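Local coordinates for holo-[acyl-carrier-protein] synthase (Neisseria meningitidis serogroup C / serotype 2a, PDB 5CMO) that is a small alpha+beta protein of the 4'-phosphopantetheinyl transferase superfamily, found here as an assembly of three chains, at residues A[29-34]-A[47-52]. Numbering follows the deposited sequence.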
loop_
_atom_site.group_PDB
_atom_site.type_symbol
_atom_site.label_atom_id
_atom_site.label_comp_id
_atom_site.label_asym_id
_atom_site.label_seq_id
_atom_site.Cartn_x
_atom_site.Cartn_y
_atom_site.Cartn_z
ATOM N N ARG A 29 -1.070 25.575 -5.092
ATOM C CA ARG A 29 -0.218 25.184 -3.971
ATOM C C ARG A 29 0.389 23.797 -4.171
ATOM O O ARG A 29 1.551 23.568 -3.835
ATOM C CB ARG A 29 -1.018 25.214 -2.663
ATOM C CG ARG A 29 -0.262 24.675 -1.456
ATOM C CD ARG A 29 -1.015 24.922 -0.156
ATOM N NE ARG A 29 -2.030 23.901 0.104
ATOM C CZ ARG A 29 -1.779 22.712 0.646
ATOM N NH1 ARG A 29 -0.541 22.375 0.988
ATOM N NH2 ARG A 29 -2.769 21.853 0.845
ATOM N N ILE A 30 -0.399 22.880 -4.724
ATOM C CA ILE A 30 -0.005 21.473 -4.819
ATOM C C ILE A 30 0.764 21.148 -6.099
ATOM O O ILE A 30 1.594 20.239 -6.119
ATOM C CB ILE A 30 -1.248 20.547 -4.748
ATOM C CG1 ILE A 30 -2.014 20.777 -3.443
ATOM C CG2 ILE A 30 -0.850 19.075 -4.875
ATOM C CD1 ILE A 30 -1.193 20.562 -2.189
ATOM N N LEU A 31 0.480 21.881 -7.170
ATOM C CA LEU A 31 1.053 21.567 -8.473
ATOM C C LEU A 31 2.372 22.289 -8.723
ATOM O O LEU A 31 2.570 23.420 -8.282
ATOM C CB LEU A 31 0.064 21.924 -9.582
ATOM C CG LEU A 31 -1.300 21.236 -9.519
ATOM C CD1 LEU A 31 -2.147 21.642 -10.720
ATOM C CD2 LEU A 31 -1.149 19.723 -9.449
ATOM N N THR A 32 3.270 21.619 -9.438
ATOM C CA THR A 32 4.519 22.230 -9.868
ATOM C C THR A 32 4.211 23.274 -10.933
ATOM O O THR A 32 3.088 23.330 -11.438
ATOM C CB THR A 32 5.503 21.187 -10.436
ATOM O OG1 THR A 32 5.022 20.702 -11.697
ATOM C CG2 THR A 32 5.672 20.020 -9.473
ATOM N N PRO A 33 5.199 24.117 -11.274
ATOM C CA PRO A 33 4.985 25.065 -12.372
ATOM C C PRO A 33 4.582 24.365 -13.666
ATOM O O PRO A 33 3.677 24.833 -14.352
ATOM C CB PRO A 33 6.348 25.748 -12.516
ATOM C CG PRO A 33 6.949 25.661 -11.159
ATOM C CD PRO A 33 6.487 24.344 -10.595
ATOM N N GLU A 34 5.235 23.249 -13.978
ATOM C CA GLU A 34 4.938 22.495 -15.194
ATOM C C GLU A 34 3.502 21.980 -15.186
ATOM O O GLU A 34 2.770 22.142 -16.162
ATOM C CB GLU A 34 5.905 21.317 -15.353
ATOM C CG GLU A 34 7.376 21.712 -15.477
ATOM C CD GLU A 34 8.052 21.958 -14.136
ATOM O OE1 GLU A 34 7.370 21.888 -13.091
ATOM O OE2 GLU A 34 9.272 22.221 -14.130
ATOM N N ASN A 47 -9.581 14.303 -10.670
ATOM C CA ASN A 47 -8.711 13.135 -10.660
ATOM C C ASN A 47 -7.253 13.542 -10.817
ATOM O O ASN A 47 -6.363 12.946 -10.209
ATOM C CB ASN A 47 -9.107 12.161 -11.769
ATOM C CG ASN A 47 -10.199 11.202 -11.338
ATOM O OD1 ASN A 47 -10.002 9.988 -11.318
ATOM N ND2 ASN A 47 -11.356 11.746 -10.975
ATOM N N TYR A 48 -7.018 14.562 -11.636
ATOM C CA TYR A 48 -5.678 15.095 -11.832
ATOM C C TYR A 48 -5.087 15.534 -10.496
ATOM O O TYR A 48 -3.988 15.121 -10.135
ATOM C CB TYR A 48 -5.709 16.265 -12.819
ATOM C CG TYR A 48 -4.347 16.797 -13.208
ATOM C CD1 TYR A 48 -3.695 17.735 -12.419
ATOM C CD2 TYR A 48 -3.722 16.372 -14.373
ATOM C CE1 TYR A 48 -2.454 18.228 -12.773
ATOM C CE2 TYR A 48 -2.481 16.860 -14.736
ATOM C CZ TYR A 48 -1.853 17.786 -13.932
ATOM O OH TYR A 48 -0.617 18.273 -14.291
ATOM N N LEU A 49 -5.833 16.350 -9.754
ATOM C CA LEU A 49 -5.360 16.872 -8.475
ATOM C C LEU A 49 -5.199 15.765 -7.435
ATOM O O LEU A 49 -4.217 15.744 -6.690
ATOM C CB LEU A 49 -6.317 17.940 -7.939
ATOM C CG LEU A 49 -6.296 19.316 -8.612
ATOM C CD1 LEU A 49 -7.292 20.237 -7.927
ATOM C CD2 LEU A 49 -4.905 19.934 -8.594
ATOM N N ALA A 50 -6.168 14.854 -7.389
ATOM C CA ALA A 50 -6.161 13.765 -6.417
ATOM C C ALA A 50 -4.899 12.922 -6.534
ATOM O O ALA A 50 -4.284 12.562 -5.530
ATOM C CB ALA A 50 -7.391 12.888 -6.598
ATOM N N LYS A 51 -4.523 12.607 -7.768
ATOM C CA LYS A 51 -3.331 11.809 -8.025
ATOM C C LYS A 51 -2.071 12.531 -7.572
ATOM O O LYS A 51 -1.207 11.941 -6.923
ATOM C CB LYS A 51 -3.226 11.471 -9.510
ATOM C CG LYS A 51 -4.082 10.294 -9.934
ATOM C CD LYS A 51 -4.152 10.166 -11.446
ATOM C CE LYS A 51 -2.774 9.978 -12.057
ATOM N NZ LYS A 51 -2.853 9.689 -13.509
ATOM N N ARG A 52 -1.973 13.808 -7.926
ATOM C CA ARG A 52 -0.822 14.620 -7.561
ATOM C C ARG A 52 -0.714 14.720 -6.044
ATOM O O ARG A 52 0.365 14.568 -5.475
ATOM C CB ARG A 52 -0.923 16.025 -8.173
ATOM C CG ARG A 52 -0.879 16.098 -9.699
ATOM C CD ARG A 52 0.061 15.075 -10.298
ATOM N NE ARG A 52 0.400 15.366 -11.691
ATOM C CZ ARG A 52 -0.338 15.017 -12.741
ATOM N NH1 ARG A 52 -1.484 14.368 -12.578
ATOM N NH2 ARG A 52 0.070 15.327 -13.964
#
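Leu31 leaves helical geometry at the end of helix 24-30 and lies opposite one turn of helix 45-62, its CA 7.3 Å from that of Arg52, with no hydrogen bond joining the two backbones. Chi1 (-58°) places Leu31 CG beside the backbone N and turns the branched end to the helix, where CD2 sits 3.6 Å from Arg52 CG, 3.9 Å from Leu49 CD2, and 3.9 Å from Tyr48 CE1 at the ring edge; CD1 also reaches the latter two atoms. Leu31 crosses Leu49 and Arg52 at about a right angle, and Arg52 meets it through CB and CG, its aliphatic start. Beyond its bend at chi2 (-36°), Arg52 turns its guanidinium over the Tyr48 ring, NH1 lying over the ring centre, 3.4 Å above its plane. NE forms a salt bridge with Glu35, and Tyr48 OH is hydrogen-bonded to Glu38, both on helix 33-38. Thr32 N-caps that helix in a capping box, its side chain capping a backbone N just past Glu34 while Glu35 OE1 accepts its N-H; OG1 also donates to Glu34 OE1 (3.0 Å). The contact joins this interhelical turn to helix 45-62, where Leu49 also packs on helix 12-22 and Arg52 touches Ile78 of strand 76-80.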